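Local atomic coordinates of oxidoreductase, short chain dehydrogenase/reductase family protein (Bifidobacterium adolescentis L2-32, PDB entry 6OW4), a protein that acts as an NADH-dependent 20beta-hydroxysteroid dehydrogenase of the short-chain dehydrogenase/reductase family. Residues 120-124 with 166-172; 62-67 with 90-94. All blocks are in the same frame, centred on the assembly; numbering follows the deposited sequence.

Overall arrangement
Contact 1 (120-124 with 166-172) and contact 2 (62-67 with 90-94) both lie where loops and helix ends lead into strands of the parallel sheet of this Rossmann fold. Contact 2 comes first in sequence and is complete before contact 1 begins; their centres lie about 19 Å apart, each about 18 Å from the centre of the chain. F124 joins them: its CZ is 3.7 Å from O of D67 and its CE2 3.8 Å from CB of A66. Strand 124-127, which F124 begins, leads to N128 and G130, which bind NAD; the side chains of F124 and N128 are about 11 Å apart. Contact 2 is remote from the residues that bind NAD.

Contact 1 of 2, residues 120-124 with 166-172; sequences GTVDF and IMREHGH
Two imidazole rings, H170 and H172, turn their edges to T121. The H170 ring has CG2 of I166, one helical turn earlier, over the centre of one face, while CB of T121 lies at its edge. Over one face of the H172 ring sits the carbonyl O of M167, and OG1 of T121 meets the edge in the ring plane. That single hydroxyl takes part in two hydrogen bonds. ND1 of H170 lies 2.8 Å from OG1 of T121. NE2 of H172 is 2.9 Å from the same OG1. Rotation about the CA-CB bond of T121 sets OG1 opposite the backbone N (chi1 -173°), which places it between the two rings. A further edge contact brings CE1 of H170 to 3.3 Å from O of G120.

The apolar part lies alongside. V122 crosses I166 at about a right angle, its CG2 3.8 Å from CD1 of I166. The extended side chain of M167 runs past the carbonyls of V122 and D123, with CG 3.2 Å from O of V122. Both N and O of V122 are buried with no partner in the model; the O is met by CH groups of M167 and H172. D123 instead directs OD2 to the backbone N of K43.

G171, the first residue to leave helical angles, forms a Schellman motif with positive phi. Beyond it, N of H172 bonds to O of M167 at 3.1 Å, and the H172 ring comes at T121 from the opposite direction. I166 and H170 touch V116 of helix 105-119, V122 packs on F45 of strand 42-47, and M167 rests on I223 of strand 223-230. In this Rossmann fold, helix 142-170 is the crossover between adjacent parallel strands 124-127 and 174-179, and its end packs on residues 120-123, which link helix 105-119 to the first of them, begun by F124.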
ATOM      1  N   GLY F 120      37.762   4.556   7.277  1.00 48.62           N
ATOM      2  CA  GLY F 120      37.959   3.441   8.224  1.00 47.76           C
ATOM      3  C   GLY F 120      36.969   2.317   7.978  1.00 46.00           C
ATOM      4  O   GLY F 120      37.415   1.166   7.811  1.00 47.26           O
ATOM      5  N   THR F 121      35.671   2.638   7.961  1.00 43.82           N
ATOM      6  CA  THR F 121      34.557   1.685   7.706  1.00 42.46           C
ATOM      7  C   THR F 121      33.291   2.458   7.320  1.00 39.92           C
ATOM      8  O   THR F 121      33.360   3.701   7.225  1.00 37.91           O
ATOM      9  CB  THR F 121      34.307   0.779   8.921  1.00 42.80           C
ATOM     10  OG1 THR F 121      33.340  -0.202   8.544  1.00 43.21           O
ATOM     11  CG2 THR F 121      33.819   1.532  10.141  1.00 42.82           C
ATOM     12  N   VAL F 122      32.186   1.734   7.111  1.00 39.61           N
ATOM     13  CA  VAL F 122      30.846   2.290   6.757  1.00 39.53           C
ATOM     14  C   VAL F 122      29.806   1.667   7.697  1.00 38.92           C
ATOM     15  O   VAL F 122      29.509   0.467   7.535  1.00 38.71           O
ATOM     16  CB  VAL F 122      30.519   2.040   5.271  1.00 40.19           C
ATOM     17  CG1 VAL F 122      29.067   2.344   4.932  1.00 40.12           C
ATOM     18  CG2 VAL F 122      31.448   2.827   4.358  1.00 41.02           C
ATOM     19  N   ASP F 123      29.305   2.459   8.653  1.00 38.25           N
ATOM     20  CA  ASP F 123      28.204   2.103   9.590  1.00 37.63           C
ATOM     21  C   ASP F 123      26.861   2.490   8.962  1.00 35.45           C
ATOM     22  O   ASP F 123      25.863   1.811   9.251  1.00 34.20           O
ATOM     23  CB  ASP F 123      28.360   2.805  10.942  1.00 38.39           C
ATOM     24  CG  ASP F 123      29.608   2.410  11.710  1.00 40.32           C
ATOM     25  OD1 ASP F 123      29.647   1.274  12.224  1.00 43.54           O
ATOM     26  OD2 ASP F 123      30.534   3.242  11.787  1.00 42.26           O
ATOM     27  N   PHE F 124      26.833   3.556   8.160  1.00 33.46           N
ATOM     28  CA  PHE F 124      25.618   4.057   7.468  1.00 32.31           C
ATOM     29  C   PHE F 124      25.971   4.516   6.050  1.00 30.78           C
ATOM     30  O   PHE F 124      27.141   4.847   5.788  1.00 31.45           O
ATOM     31  CB  PHE F 124      24.989   5.207   8.257  1.00 32.97           C
ATOM     32  CG  PHE F 124      25.856   6.437   8.347  1.00 33.88           C
ATOM     33  CD1 PHE F 124      25.782   7.430   7.380  1.00 34.48           C
ATOM     34  CD2 PHE F 124      26.759   6.594   9.386  1.00 34.52           C
ATOM     35  CE1 PHE F 124      26.588   8.556   7.459  1.00 34.62           C
ATOM     36  CE2 PHE F 124      27.560   7.722   9.466  1.00 34.89           C
ATOM     37  CZ  PHE F 124      27.474   8.701   8.503  1.00 34.90           C
ATOM     38  N   ILE F 166      30.968  -3.665   2.473  1.00 33.78           N
ATOM     39  CA  ILE F 166      31.964  -3.199   3.486  1.00 34.86           C
ATOM     40  C   ILE F 166      31.539  -3.701   4.872  1.00 35.33           C
ATOM     41  O   ILE F 166      32.402  -4.232   5.596  1.00 36.64           O
ATOM     42  CB  ILE F 166      32.114  -1.663   3.453  1.00 35.60           C
ATOM     43  CG1 ILE F 166      32.830  -1.192   2.183  1.00 35.92           C
ATOM     44  CG2 ILE F 166      32.814  -1.153   4.706  1.00 36.07           C
ATOM     45  CD1 ILE F 166      32.574   0.257   1.826  1.00 35.68           C
ATOM     46  N   MET F 167      30.257  -3.527   5.213  1.00 34.78           N
ATOM     47  CA  MET F 167      29.678  -3.843   6.546  1.00 34.12           C
ATOM     48  C   MET F 167      29.925  -5.316   6.886  1.00 32.85           C
ATOM     49  O   MET F 167      30.473  -5.587   7.972  1.00 31.99           O
ATOM     50  CB  MET F 167      28.173  -3.562   6.565  1.00 33.86           C
ATOM     51  CG  MET F 167      27.844  -2.084   6.592  1.00 34.25           C
ATOM     52  SD  MET F 167      26.099  -1.760   6.259  1.00 33.82           S
ATOM     53  CE  MET F 167      26.099   0.031   6.196  1.00 33.34           C
ATOM     54  N   ARG F 168      29.530  -6.225   5.990  1.00 32.82           N
ATOM     55  CA  ARG F 168      29.668  -7.694   6.176  1.00 34.65           C
ATOM     56  C   ARG F 168      31.154  -8.070   6.185  1.00 36.02           C
ATOM     57  O   ARG F 168      31.555  -8.862   7.061  1.00 37.15           O
ATOM     58  CB  ARG F 168      28.903  -8.439   5.080  1.00 34.36           C
ATOM     59  CG  ARG F 168      27.393  -8.275   5.170  1.00 34.40           C
ATOM     60  CD  ARG F 168      26.691  -9.027   4.061  1.00 35.06           C
ATOM     61  NE  ARG F 168      26.904  -8.400   2.765  1.00 34.82           N
ATOM     62  CZ  ARG F 168      26.654  -8.974   1.592  1.00 35.13           C
ATOM     63  NH1 ARG F 168      26.182 -10.209   1.535  1.00 36.14           N
ATOM     64  NH2 ARG F 168      26.884  -8.308   0.474  1.00 35.30           N
ATOM     65  N   GLU F 169      31.935  -7.505   5.259  1.00 37.71           N
ATOM     66  CA  GLU F 169      33.402  -7.734   5.133  1.00 38.64           C
ATOM     67  C   GLU F 169      34.111  -7.279   6.414  1.00 40.05           C
ATOM     68  O   GLU F 169      35.116  -7.921   6.781  1.00 42.06           O
ATOM     69  CB  GLU F 169      33.958  -7.007   3.908  1.00 39.68           C
ATOM     70  CG  GLU F 169      33.647  -7.714   2.600  1.00 40.24           C
ATOM     71  CD  GLU F 169      33.883  -6.889   1.347  1.00 40.21           C
ATOM     72  OE1 GLU F 169      34.548  -5.838   1.449  1.00 42.06           O
ATOM     73  OE2 GLU F 169      33.399  -7.295   0.272  1.00 39.55           O
ATOM     74  N   HIS F 170      33.613  -6.218   7.059  1.00 38.48           N
ATOM     75  CA  HIS F 170      34.155  -5.659   8.328  1.00 39.23           C
ATOM     76  C   HIS F 170      33.509  -6.353   9.534  1.00 38.05           C
ATOM     77  O   HIS F 170      34.013  -6.158  10.657  1.00 38.77           O
ATOM     78  CB  HIS F 170      33.983  -4.134   8.358  1.00 39.50           C
ATOM     79  CG  HIS F 170      34.964  -3.418   7.491  1.00 40.22           C
ATOM     80  ND1 HIS F 170      35.283  -2.088   7.677  1.00 40.43           N
ATOM     81  CD2 HIS F 170      35.720  -3.850   6.460  1.00 39.88           C
ATOM     82  CE1 HIS F 170      36.177  -1.726   6.783  1.00 40.45           C
ATOM     83  NE2 HIS F 170      36.466  -2.790   6.027  1.00 40.89           N
ATOM     84  N   GLY F 171      32.435  -7.119   9.306  1.00 37.18           N
ATOM     85  CA  GLY F 171      31.803  -7.998  10.309  1.00 36.08           C
ATOM     86  C   GLY F 171      31.044  -7.211  11.363  1.00 35.39           C
ATOM     87  O   GLY F 171      31.297  -7.436  12.558  1.00 35.01           O
ATOM     88  N   HIS F 172      30.141  -6.326  10.934  1.00 34.79           N
ATOM     89  CA  HIS F 172      29.262  -5.509  11.815  1.00 34.86           C
ATOM     90  C   HIS F 172      28.020  -5.051  11.041  1.00 33.81           C
ATOM     91  O   HIS F 172      27.990  -5.220   9.803  1.00 34.17           O
ATOM     92  CB  HIS F 172      30.045  -4.335  12.423  1.00 36.23           C
ATOM     93  CG  HIS F 172      30.617  -3.384  11.425  1.00 37.34           C
ATOM     94  ND1 HIS F 172      29.867  -2.380  10.842  1.00 38.10           N
ATOM     95  CD2 HIS F 172      31.864  -3.265  10.918  1.00 38.70           C
ATOM     96  CE1 HIS F 172      30.624  -1.691  10.013  1.00 38.45           C
ATOM     97  NE2 HIS F 172      31.853  -2.214  10.042  1.00 38.85           N
TER

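Contact 2 of 2, residues 62-67 with 90-94; sequences AQAGAD and RFGTN
F91 lays one face of its ring against Q63, and this is the main apolar interaction. CB of Q63 makes a CH-pi contact 4.1 Å from the centroid of the F91 ring, 15° off its normal, and CB of R90 covers the opposite face. With its CG anti to the backbone N (chi1 -163°), the extended Q63 chain runs along the CD1-CE1 side of the ring. Its amide plane is inclined 44° to the ring, and NE2 comes 3.5 Å from CE1 of F91. That NE2 hydrogen-bonds to O of Y31, and OE1 of Q63 to N of I33, both of the third subunit. CB of A62 touches CD2 of F91. An alanine in place of F91 is likely to leave the Q63 chain and A62 without their aromatic cover and open a gap between the two helix ends.

These ends belong to helices 52-63 and 77-91 of the Rossmann fold. G65, the first residue to leave helical angles, forms a Schellman motif before strand 66-72, which opens the beta-alpha-beta unit completed by helix 77-91 and strand 96-99.

Among polar contacts, OG1 of T93 donates a hydrogen bond to O of F91 at 2.8 Å, from above the carbonyl plane. CG2 of T93 lies 2.9 Å from O of A66, a tight contact, and near OD1 of D67. N of N94 makes a weak hydrogen bond to OD1 of D67, 3.3 Å away, and CA of D67 offers a CH...O contact to O of N94.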
ATOM      1  N   ALA F  62      27.009  14.749  10.806  1.00 42.61           N
ATOM      2  CA  ALA F  62      28.291  15.273  11.337  1.00 43.40           C
ATOM      3  C   ALA F  62      28.074  15.878  12.730  1.00 43.24           C
ATOM      4  O   ALA F  62      28.912  15.626  13.621  1.00 41.93           O
ATOM      5  CB  ALA F  62      28.877  16.288  10.385  1.00 44.11           C
ATOM      6  N   GLN F  63      26.987  16.636  12.910  1.00 42.98           N
ATOM      7  CA  GLN F  63      26.655  17.343  14.177  1.00 44.03           C
ATOM      8  C   GLN F  63      26.271  16.325  15.258  1.00 43.49           C
ATOM      9  O   GLN F  63      26.571  16.587  16.439  1.00 45.67           O
ATOM     10  CB  GLN F  63      25.529  18.353  13.955  1.00 43.96           C
ATOM     11  CG  GLN F  63      25.415  19.375  15.075  1.00 44.38           C
ATOM     12  CD  GLN F  63      24.549  20.545  14.686  1.00 45.47           C
ATOM     13  OE1 GLN F  63      23.617  20.417  13.894  1.00 46.29           O
ATOM     14  NE2 GLN F  63      24.854  21.705  15.246  1.00 46.29           N
ATOM     15  N   ALA F  64      25.630  15.217  14.868  1.00 41.91           N
ATOM     16  CA  ALA F  64      25.347  14.048  15.735  1.00 40.29           C
ATOM     17  C   ALA F  64      26.664  13.362  16.126  1.00 41.65           C
ATOM     18  O   ALA F  64      26.660  12.611  17.119  1.00 42.11           O
ATOM     19  CB  ALA F  64      24.414  13.093  15.033  1.00 39.72           C
ATOM     20  N   GLY F  65      27.734  13.594  15.350  1.00 41.97           N
ATOM     21  CA  GLY F  65      29.124  13.220  15.680  1.00 42.60           C
ATOM     22  C   GLY F  65      29.624  12.052  14.847  1.00 42.98           C
ATOM     23  O   GLY F  65      30.315  11.188  15.417  1.00 42.46           O
ATOM     24  N   ALA F  66      29.315  12.036  13.544  1.00 44.01           N
ATOM     25  CA  ALA F  66      29.649  10.942  12.601  1.00 44.40           C
ATOM     26  C   ALA F  66      30.656  11.430  11.553  1.00 45.52           C
ATOM     27  O   ALA F  66      30.522  12.579  11.091  1.00 46.32           O
ATOM     28  CB  ALA F  66      28.396  10.433  11.934  1.00 43.53           C
ATOM     29  N   ASP F  67      31.616  10.575  11.190  1.00 46.68           N
ATOM     30  CA  ASP F  67      32.523  10.786  10.029  1.00 46.83           C
ATOM     31  C   ASP F  67      31.705  10.572   8.750  1.00 46.08           C
ATOM     32  O   ASP F  67      31.090   9.494   8.622  1.00 44.65           O
ATOM     33  CB  ASP F  67      33.739   9.857  10.090  1.00 47.46           C
ATOM     34  CG  ASP F  67      34.586  10.025  11.341  1.00 48.07           C
ATOM     35  OD1 ASP F  67      34.485  11.091  11.983  1.00 47.19           O
ATOM     36  OD2 ASP F  67      35.343   9.087  11.664  1.00 48.08           O
ATOM     37  N   ARG F  90      33.230  23.028  11.939  1.00 60.21           N
ATOM     38  CA  ARG F  90      31.963  23.411  12.623  1.00 57.45           C
ATOM     39  C   ARG F  90      31.615  22.394  13.716  1.00 54.50           C
ATOM     40  O   ARG F  90      31.267  22.831  14.829  1.00 51.57           O
ATOM     41  CB  ARG F  90      30.808  23.531  11.621  1.00 57.80           C
ATOM     42  CG  ARG F  90      30.700  24.896  10.957  1.00 58.16           C
ATOM     43  CD  ARG F  90      29.515  24.999  10.016  1.00 56.58           C
ATOM     44  NE  ARG F  90      29.421  26.318   9.400  1.00 56.17           N
ATOM     45  CZ  ARG F  90      28.827  27.384   9.938  1.00 55.00           C
ATOM     46  NH1 ARG F  90      28.245  27.312  11.124  1.00 54.70           N
ATOM     47  NH2 ARG F  90      28.810  28.528   9.275  1.00 54.24           N
ATOM     48  N   PHE F  91      31.695  21.095  13.406  1.00 53.84           N
ATOM     49  CA  PHE F  91      31.224  19.983  14.278  1.00 52.90           C
ATOM     50  C   PHE F  91      32.392  19.085  14.706  1.00 53.91           C
ATOM     51  O   PHE F  91      32.124  18.028  15.309  1.00 51.82           O
ATOM     52  CB  PHE F  91      30.135  19.190  13.551  1.00 52.17           C
ATOM     53  CG  PHE F  91      29.119  20.056  12.851  1.00 51.36           C
ATOM     54  CD1 PHE F  91      28.400  21.010  13.554  1.00 51.71           C
ATOM     55  CD2 PHE F  91      28.893  19.930  11.488  1.00 51.51           C
ATOM     56  CE1 PHE F  91      27.471  21.816  12.913  1.00 52.36           C
ATOM     57  CE2 PHE F  91      27.962  20.735  10.848  1.00 52.69           C
ATOM     58  CZ  PHE F  91      27.253  21.675  11.561  1.00 53.07           C
ATOM     59  N   GLY F  92      33.635  19.498  14.427  1.00 55.73           N
ATOM     60  CA  GLY F  92      34.865  18.795  14.844  1.00 57.10           C
ATOM     61  C   GLY F  92      34.810  17.311  14.527  1.00 55.80           C
ATOM     62  O   GLY F  92      34.973  16.506  15.464  1.00 55.83           O
ATOM     63  N   THR F  93      34.581  16.962  13.257  1.00 56.76           N
ATOM     64  CA  THR F  93      34.444  15.561  12.772  1.00 57.08           C
ATOM     65  C   THR F  93      35.265  15.362  11.494  1.00 58.09           C
ATOM     66  O   THR F  93      35.543  16.365  10.807  1.00 60.10           O
ATOM     67  CB  THR F  93      32.977  15.201  12.510  1.00 56.06           C
ATOM     68  OG1 THR F  93      32.148  15.944  13.405  1.00 59.42           O
ATOM     69  CG2 THR F  93      32.708  13.723  12.678  1.00 55.81           C
ATOM     70  N   ASN F  94      35.622  14.109  11.190  1.00 57.43           N
ATOM     71  CA  ASN F  94      36.342  13.723   9.945  1.00 56.39           C
ATOM     72  C   ASN F  94      35.326  13.656   8.798  1.00 56.61           C
ATOM     73  O   ASN F  94      34.841  12.544   8.491  1.00 55.78           O
ATOM     74  CB  ASN F  94      37.122  12.416  10.113  1.00 55.73           C
ATOM     75  CG  ASN F  94      37.929  12.045   8.886  1.00 54.36           C
ATOM     76  OD1 ASN F  94      38.402  12.917   8.160  1.00 52.16           O
ATOM     77  ND2 ASN F  94      38.088  10.755   8.643  1.00 55.25           N
TER